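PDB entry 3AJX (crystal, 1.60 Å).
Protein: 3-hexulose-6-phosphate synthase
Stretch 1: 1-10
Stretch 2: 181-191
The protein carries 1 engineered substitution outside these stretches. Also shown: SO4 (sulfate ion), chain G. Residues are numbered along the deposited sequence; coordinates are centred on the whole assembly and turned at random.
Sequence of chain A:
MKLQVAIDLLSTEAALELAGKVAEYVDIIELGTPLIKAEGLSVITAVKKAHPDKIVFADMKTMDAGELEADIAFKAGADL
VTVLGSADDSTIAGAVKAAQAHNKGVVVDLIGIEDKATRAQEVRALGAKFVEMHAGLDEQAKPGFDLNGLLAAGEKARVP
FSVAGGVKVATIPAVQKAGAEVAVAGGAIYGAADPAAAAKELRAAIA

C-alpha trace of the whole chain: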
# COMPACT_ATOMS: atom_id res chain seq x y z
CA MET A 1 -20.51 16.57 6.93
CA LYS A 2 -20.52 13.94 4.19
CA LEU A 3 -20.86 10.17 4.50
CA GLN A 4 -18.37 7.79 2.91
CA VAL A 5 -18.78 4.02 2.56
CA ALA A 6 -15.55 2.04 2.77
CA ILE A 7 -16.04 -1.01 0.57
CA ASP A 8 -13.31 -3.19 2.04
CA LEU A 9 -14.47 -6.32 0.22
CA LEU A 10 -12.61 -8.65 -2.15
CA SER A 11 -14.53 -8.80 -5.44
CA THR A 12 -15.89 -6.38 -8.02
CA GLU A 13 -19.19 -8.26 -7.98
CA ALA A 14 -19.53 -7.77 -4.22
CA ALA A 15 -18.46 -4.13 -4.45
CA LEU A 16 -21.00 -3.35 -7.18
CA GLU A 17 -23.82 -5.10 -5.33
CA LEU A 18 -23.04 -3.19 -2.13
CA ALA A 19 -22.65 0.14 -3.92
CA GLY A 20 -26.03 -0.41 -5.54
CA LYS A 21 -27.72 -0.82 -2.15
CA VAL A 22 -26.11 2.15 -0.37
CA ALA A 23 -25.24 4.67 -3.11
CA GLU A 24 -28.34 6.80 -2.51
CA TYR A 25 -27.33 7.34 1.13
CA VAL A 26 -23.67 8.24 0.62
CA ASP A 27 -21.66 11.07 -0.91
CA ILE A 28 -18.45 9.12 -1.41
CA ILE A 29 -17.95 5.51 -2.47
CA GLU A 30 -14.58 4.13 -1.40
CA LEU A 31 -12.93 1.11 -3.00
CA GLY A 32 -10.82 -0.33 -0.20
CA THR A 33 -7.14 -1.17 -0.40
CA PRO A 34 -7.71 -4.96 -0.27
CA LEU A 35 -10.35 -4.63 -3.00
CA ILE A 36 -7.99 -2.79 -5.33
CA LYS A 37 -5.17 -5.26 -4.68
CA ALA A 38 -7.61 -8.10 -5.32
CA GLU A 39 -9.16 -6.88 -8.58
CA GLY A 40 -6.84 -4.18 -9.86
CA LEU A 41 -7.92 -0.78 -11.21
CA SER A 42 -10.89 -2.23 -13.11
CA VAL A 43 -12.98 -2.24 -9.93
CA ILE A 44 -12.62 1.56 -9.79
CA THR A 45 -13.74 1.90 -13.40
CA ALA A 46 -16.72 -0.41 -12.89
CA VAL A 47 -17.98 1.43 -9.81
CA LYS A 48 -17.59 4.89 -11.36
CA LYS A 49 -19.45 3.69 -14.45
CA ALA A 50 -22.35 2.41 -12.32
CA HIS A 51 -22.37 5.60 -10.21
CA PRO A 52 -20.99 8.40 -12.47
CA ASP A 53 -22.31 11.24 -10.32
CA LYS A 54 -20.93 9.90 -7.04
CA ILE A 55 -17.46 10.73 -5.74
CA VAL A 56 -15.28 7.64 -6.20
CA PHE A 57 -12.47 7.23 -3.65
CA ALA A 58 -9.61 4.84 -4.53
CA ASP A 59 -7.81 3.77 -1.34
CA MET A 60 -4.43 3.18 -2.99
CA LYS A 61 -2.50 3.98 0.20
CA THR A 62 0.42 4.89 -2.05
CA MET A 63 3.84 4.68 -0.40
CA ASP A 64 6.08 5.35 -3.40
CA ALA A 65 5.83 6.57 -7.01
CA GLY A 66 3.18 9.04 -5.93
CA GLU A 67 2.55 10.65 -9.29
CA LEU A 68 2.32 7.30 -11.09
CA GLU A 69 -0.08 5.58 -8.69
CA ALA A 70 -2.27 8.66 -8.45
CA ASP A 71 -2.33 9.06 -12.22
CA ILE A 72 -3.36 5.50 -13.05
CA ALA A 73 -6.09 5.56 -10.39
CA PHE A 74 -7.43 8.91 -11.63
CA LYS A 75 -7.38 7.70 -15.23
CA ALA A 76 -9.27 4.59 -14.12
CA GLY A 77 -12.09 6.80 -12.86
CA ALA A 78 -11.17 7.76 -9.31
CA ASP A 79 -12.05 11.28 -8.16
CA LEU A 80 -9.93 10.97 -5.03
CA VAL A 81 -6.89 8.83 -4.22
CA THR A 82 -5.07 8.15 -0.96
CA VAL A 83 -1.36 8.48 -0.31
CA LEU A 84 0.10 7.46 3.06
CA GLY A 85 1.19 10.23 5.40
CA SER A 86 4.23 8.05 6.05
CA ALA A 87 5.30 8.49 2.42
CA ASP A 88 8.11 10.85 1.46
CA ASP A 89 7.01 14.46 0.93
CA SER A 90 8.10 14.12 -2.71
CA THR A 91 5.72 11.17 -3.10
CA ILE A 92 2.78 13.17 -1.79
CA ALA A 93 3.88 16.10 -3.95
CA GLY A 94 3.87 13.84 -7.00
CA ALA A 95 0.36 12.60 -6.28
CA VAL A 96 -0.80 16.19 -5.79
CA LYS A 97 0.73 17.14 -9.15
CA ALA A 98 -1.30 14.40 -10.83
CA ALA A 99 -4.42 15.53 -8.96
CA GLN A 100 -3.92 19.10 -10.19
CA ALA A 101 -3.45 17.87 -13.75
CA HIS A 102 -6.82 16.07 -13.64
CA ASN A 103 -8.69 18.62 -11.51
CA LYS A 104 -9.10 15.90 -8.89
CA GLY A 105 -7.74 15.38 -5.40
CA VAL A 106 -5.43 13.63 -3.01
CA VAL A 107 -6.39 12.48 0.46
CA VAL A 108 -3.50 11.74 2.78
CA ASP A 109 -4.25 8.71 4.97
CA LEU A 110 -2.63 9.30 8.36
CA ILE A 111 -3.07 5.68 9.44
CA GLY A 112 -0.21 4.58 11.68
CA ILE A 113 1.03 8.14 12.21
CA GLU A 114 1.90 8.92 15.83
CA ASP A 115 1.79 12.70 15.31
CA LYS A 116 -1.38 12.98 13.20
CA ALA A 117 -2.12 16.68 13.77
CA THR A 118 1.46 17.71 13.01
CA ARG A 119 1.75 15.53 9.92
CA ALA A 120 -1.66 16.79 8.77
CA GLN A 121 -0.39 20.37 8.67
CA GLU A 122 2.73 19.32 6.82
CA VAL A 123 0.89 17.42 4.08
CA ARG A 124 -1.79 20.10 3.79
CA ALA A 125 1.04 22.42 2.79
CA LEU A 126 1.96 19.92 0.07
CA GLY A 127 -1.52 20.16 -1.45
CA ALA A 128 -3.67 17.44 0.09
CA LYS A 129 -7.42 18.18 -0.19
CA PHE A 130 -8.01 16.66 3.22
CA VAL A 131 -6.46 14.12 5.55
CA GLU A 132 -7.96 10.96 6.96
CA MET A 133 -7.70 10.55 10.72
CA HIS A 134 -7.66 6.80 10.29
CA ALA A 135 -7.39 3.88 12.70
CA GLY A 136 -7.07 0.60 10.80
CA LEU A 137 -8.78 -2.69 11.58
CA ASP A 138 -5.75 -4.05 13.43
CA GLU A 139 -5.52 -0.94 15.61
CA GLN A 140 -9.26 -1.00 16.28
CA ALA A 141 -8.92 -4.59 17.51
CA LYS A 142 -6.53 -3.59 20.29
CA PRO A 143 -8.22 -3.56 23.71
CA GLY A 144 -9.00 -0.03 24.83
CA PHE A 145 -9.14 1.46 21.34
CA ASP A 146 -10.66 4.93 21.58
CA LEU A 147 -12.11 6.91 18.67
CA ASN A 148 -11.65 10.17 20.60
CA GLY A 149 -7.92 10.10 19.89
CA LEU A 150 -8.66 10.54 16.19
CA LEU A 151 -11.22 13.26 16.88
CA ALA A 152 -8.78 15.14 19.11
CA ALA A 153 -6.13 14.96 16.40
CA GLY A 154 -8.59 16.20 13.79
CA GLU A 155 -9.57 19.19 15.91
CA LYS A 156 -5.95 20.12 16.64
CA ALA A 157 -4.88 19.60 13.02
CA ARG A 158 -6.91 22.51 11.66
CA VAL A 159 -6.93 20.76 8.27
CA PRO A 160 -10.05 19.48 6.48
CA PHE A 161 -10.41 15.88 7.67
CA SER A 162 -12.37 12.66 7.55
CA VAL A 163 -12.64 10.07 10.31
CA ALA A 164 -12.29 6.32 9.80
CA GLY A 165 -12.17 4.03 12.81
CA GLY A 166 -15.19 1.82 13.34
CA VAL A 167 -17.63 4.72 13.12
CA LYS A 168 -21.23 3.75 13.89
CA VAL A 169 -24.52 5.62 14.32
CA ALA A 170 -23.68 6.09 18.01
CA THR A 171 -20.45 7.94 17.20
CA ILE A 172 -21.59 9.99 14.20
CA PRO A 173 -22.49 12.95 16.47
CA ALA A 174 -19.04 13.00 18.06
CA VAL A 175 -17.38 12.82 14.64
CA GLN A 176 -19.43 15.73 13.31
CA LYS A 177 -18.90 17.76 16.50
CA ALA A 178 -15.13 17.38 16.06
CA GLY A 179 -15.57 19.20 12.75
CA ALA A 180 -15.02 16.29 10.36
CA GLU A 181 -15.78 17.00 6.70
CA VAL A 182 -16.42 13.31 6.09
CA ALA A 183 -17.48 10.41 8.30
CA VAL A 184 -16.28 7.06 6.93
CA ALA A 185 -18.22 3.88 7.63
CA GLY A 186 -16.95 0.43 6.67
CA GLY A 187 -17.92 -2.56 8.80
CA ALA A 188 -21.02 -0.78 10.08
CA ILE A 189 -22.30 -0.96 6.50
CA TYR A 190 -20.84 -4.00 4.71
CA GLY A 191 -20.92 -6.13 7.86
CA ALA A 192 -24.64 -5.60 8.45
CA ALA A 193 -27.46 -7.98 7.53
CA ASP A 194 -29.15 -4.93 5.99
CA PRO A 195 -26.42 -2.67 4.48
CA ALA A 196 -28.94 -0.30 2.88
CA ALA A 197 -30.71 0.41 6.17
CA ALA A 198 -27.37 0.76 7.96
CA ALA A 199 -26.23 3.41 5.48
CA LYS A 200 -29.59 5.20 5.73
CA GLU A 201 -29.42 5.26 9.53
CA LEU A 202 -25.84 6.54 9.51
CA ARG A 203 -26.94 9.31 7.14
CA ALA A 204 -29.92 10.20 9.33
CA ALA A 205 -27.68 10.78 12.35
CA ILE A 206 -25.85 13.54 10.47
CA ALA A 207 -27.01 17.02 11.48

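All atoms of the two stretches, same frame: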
# COMPACT_ATOMS: atom_id res chain seq x y z
N MET A 1 -21.39 17.77 6.98
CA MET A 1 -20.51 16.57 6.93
C MET A 1 -21.05 15.53 5.96
O MET A 1 -22.25 15.25 5.93
CB MET A 1 -20.39 15.95 8.33
CG MET A 1 -19.50 14.71 8.39
SD MET A 1 -19.22 14.15 10.09
CE MET A 1 -20.76 13.25 10.40
N LYS A 2 -20.15 14.95 5.17
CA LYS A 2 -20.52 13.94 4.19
C LYS A 2 -20.34 12.54 4.75
O LYS A 2 -19.67 12.34 5.76
CB LYS A 2 -19.67 14.10 2.93
CG LYS A 2 -19.81 15.45 2.26
CD LYS A 2 -18.91 15.53 1.04
CE LYS A 2 -19.04 16.88 0.35
NZ LYS A 2 -18.18 16.95 -0.86
N LEU A 3 -20.96 11.57 4.08
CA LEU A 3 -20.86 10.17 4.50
C LEU A 3 -20.15 9.38 3.42
O LEU A 3 -20.51 9.46 2.24
CB LEU A 3 -22.25 9.58 4.75
CG LEU A 3 -22.29 8.10 5.15
CD1 LEU A 3 -21.58 7.89 6.48
CD2 LEU A 3 -23.74 7.65 5.25
N GLN A 4 -19.15 8.61 3.83
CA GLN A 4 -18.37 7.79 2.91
C GLN A 4 -18.45 6.31 3.28
O GLN A 4 -18.27 5.95 4.44
CB GLN A 4 -16.91 8.25 2.92
CG GLN A 4 -15.90 7.28 2.28
CD GLN A 4 -14.51 7.88 2.18
OE1 GLN A 4 -13.52 7.15 2.06
NE2 GLN A 4 -14.42 9.20 2.21
N VAL A 5 -18.74 5.46 2.30
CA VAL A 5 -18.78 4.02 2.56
C VAL A 5 -17.46 3.39 2.14
O VAL A 5 -17.01 3.56 1.00
CB VAL A 5 -19.95 3.32 1.81
CG1 VAL A 5 -19.87 3.58 0.31
CG2 VAL A 5 -19.91 1.82 2.08
N ALA A 6 -16.81 2.70 3.07
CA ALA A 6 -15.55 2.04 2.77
C ALA A 6 -15.83 0.61 2.37
O ALA A 6 -16.11 -0.24 3.22
CB ALA A 6 -14.64 2.08 4.00
N ILE A 7 -15.79 0.34 1.07
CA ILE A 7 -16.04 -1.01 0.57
C ILE A 7 -14.75 -1.82 0.64
O ILE A 7 -13.99 -1.91 -0.32
CB ILE A 7 -16.56 -0.98 -0.89
CG1 ILE A 7 -17.83 -0.13 -0.97
CG2 ILE A 7 -16.86 -2.40 -1.36
CD1 ILE A 7 -18.46 -0.07 -2.35
N ASP A 8 -14.50 -2.40 1.81
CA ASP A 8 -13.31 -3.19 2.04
C ASP A 8 -13.59 -4.67 1.79
O ASP A 8 -13.33 -5.51 2.65
CB ASP A 8 -12.81 -2.96 3.47
CG ASP A 8 -12.22 -1.58 3.66
OD1 ASP A 8 -12.28 -1.04 4.79
OD2 ASP A 8 -11.68 -1.02 2.68
N LEU A 9 -14.13 -4.96 0.61
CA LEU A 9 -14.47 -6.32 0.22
C LEU A 9 -13.41 -6.86 -0.74
O LEU A 9 -12.41 -6.18 -1.01
CB LEU A 9 -15.85 -6.35 -0.42
CG LEU A 9 -16.97 -5.86 0.51
CD1 LEU A 9 -18.31 -5.92 -0.21
CD2 LEU A 9 -17.00 -6.71 1.77
N LEU A 10 -13.61 -8.06 -1.27
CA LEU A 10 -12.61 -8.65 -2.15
C LEU A 10 -12.96 -8.93 -3.61
O LEU A 10 -12.15 -9.49 -4.34
CB LEU A 10 -12.08 -9.94 -1.52
CG LEU A 10 -11.46 -9.80 -0.12
CD1 LEU A 10 -11.01 -11.17 0.37
CD2 LEU A 10 -10.28 -8.83 -0.17
N GLU A 181 -15.15 16.67 7.97
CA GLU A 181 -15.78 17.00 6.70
C GLU A 181 -16.46 15.75 6.16
O GLU A 181 -17.45 15.83 5.43
CB GLU A 181 -14.72 17.48 5.71
CG GLU A 181 -15.23 17.85 4.33
CD GLU A 181 -16.20 19.02 4.35
OE1 GLU A 181 -16.21 19.77 5.35
OE2 GLU A 181 -16.94 19.21 3.36
N VAL A 182 -15.91 14.60 6.53
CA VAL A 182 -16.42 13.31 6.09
C VAL A 182 -16.37 12.27 7.20
O VAL A 182 -15.38 12.18 7.93
CB VAL A 182 -15.59 12.76 4.90
CG1 VAL A 182 -16.17 11.43 4.42
CG2 VAL A 182 -15.55 13.77 3.76
N ALA A 183 -17.44 11.49 7.33
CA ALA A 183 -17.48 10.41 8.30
C ALA A 183 -17.42 9.15 7.43
O ALA A 183 -18.23 8.98 6.52
CB ALA A 183 -18.79 10.44 9.09
N VAL A 184 -16.44 8.29 7.70
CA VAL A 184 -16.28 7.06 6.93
C VAL A 184 -16.85 5.87 7.69
O VAL A 184 -16.58 5.70 8.88
CB VAL A 184 -14.79 6.76 6.64
CG1 VAL A 184 -14.66 5.49 5.80
CG2 VAL A 184 -14.16 7.93 5.91
N ALA A 185 -17.64 5.06 7.01
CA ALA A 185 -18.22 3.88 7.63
C ALA A 185 -17.92 2.66 6.77
O ALA A 185 -18.23 2.63 5.58
CB ALA A 185 -19.73 4.05 7.78
N GLY A 186 -17.29 1.66 7.38
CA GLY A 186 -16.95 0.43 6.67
C GLY A 186 -17.75 -0.75 7.18
O GLY A 186 -18.81 -1.07 6.64
N GLY A 187 -17.25 -1.40 8.23
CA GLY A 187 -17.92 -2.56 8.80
C GLY A 187 -19.36 -2.32 9.21
O GLY A 187 -20.18 -3.23 9.14
N ALA A 188 -19.66 -1.10 9.66
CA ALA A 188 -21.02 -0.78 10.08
C ALA A 188 -21.98 -0.96 8.90
O ALA A 188 -23.17 -1.24 9.10
CB ALA A 188 -21.09 0.66 10.59
N ILE A 189 -21.47 -0.81 7.69
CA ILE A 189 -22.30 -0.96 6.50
C ILE A 189 -22.18 -2.34 5.84
O ILE A 189 -23.17 -3.07 5.78
CB ILE A 189 -21.99 0.15 5.46
CG1 ILE A 189 -22.38 1.52 6.02
CG2 ILE A 189 -22.76 -0.12 4.17
CD1 ILE A 189 -22.08 2.68 5.09
N TYR A 190 -20.98 -2.70 5.38
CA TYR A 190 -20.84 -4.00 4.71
C TYR A 190 -20.96 -5.22 5.62
O TYR A 190 -21.18 -6.34 5.15
CB TYR A 190 -19.53 -4.07 3.89
CG TYR A 190 -18.23 -4.04 4.68
CD1 TYR A 190 -17.43 -2.90 4.70
CD2 TYR A 190 -17.78 -5.17 5.36
CE1 TYR A 190 -16.21 -2.88 5.39
CE2 TYR A 190 -16.56 -5.16 6.05
CZ TYR A 190 -15.78 -4.02 6.06
OH TYR A 190 -14.59 -4.01 6.74
N GLY A 191 -20.82 -5.02 6.93
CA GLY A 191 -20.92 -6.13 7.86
C GLY A 191 -22.32 -6.34 8.41
O GLY A 191 -22.55 -7.25 9.21
S SO4 G . -14.33 0.96 9.28
O1 SO4 G . -14.62 -0.48 9.41
O2 SO4 G . -13.14 1.32 10.07
O3 SO4 G . -15.49 1.74 9.76
O4 SO4 G . -14.09 1.28 7.86
O HOH W 1 -18.87 19.51 6.70
O HOH W 2 -13.44 -1.63 6.93
O HOH W 3 -12.91 -5.76 5.51

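How does the chain's first residue meet a segment some 180 positions later? Met1 is tied through a water, which accepts from Met1 N (3.1 Å) and donates to Glu181 OE1 (3.0 Å). Its long, flexible side chain runs along the sheet until Met1 CE packs on Ala183 CB at 3.7 Å. Next, Lys2 N donates to Glu181 O (2.9 Å), opening a parallel pairing of the strand 2-7 with the strand of stretch 2, while the extended Lys2 side chain leads its amine away.

What keeps the strands in register? Stretch 1 uses alternate residues for the ladder: Ala183 N donates to Lys2 O (2.9 Å), Gln4 N to Ala183 O (2.9 Å), Ala185 N to Gln4 O (2.8 Å), and Ala6 N to Ala185 O (2.9 Å). All are nearly straight, so the backbone N and O groups that Lys2 and Gln4 turn to the other strand, and Ala6 N, are paired; the strand axes lie 26° apart.

How do the side chains use the two faces? Leu3 and Val5 share one face with Ala183 and Ala185, whose small methyls leave space for larger neighbours; Val5 CG2 reaches Ile189 CD1 at 3.8 Å, joining strand to helix. On the other face, buried Gln4 lies beside Val182 and Val184, its aliphatic portion suiting these branched neighbours. Ala6 CB then meets Val184 CG1 at 3.9 Å.

What closes the contact beyond the strand? Tyr190 sets its ring edge against the backbone, with Tyr190 CD1 3.3 Å from Ala6 O. Ile7 points away, but Asp8 is linked to the tyrosine hydroxyl by two waters: one joins Asp8 OD1 (2.5 Å) to Tyr190 OH (2.7 Å), the other Asp8 O (2.9 Å) to Tyr190 OH (2.7 Å). Leu9 CD2 adds an apolar contact to Tyr190 CD2 at 4.0 Å, whereas Leu10 lies beyond reach.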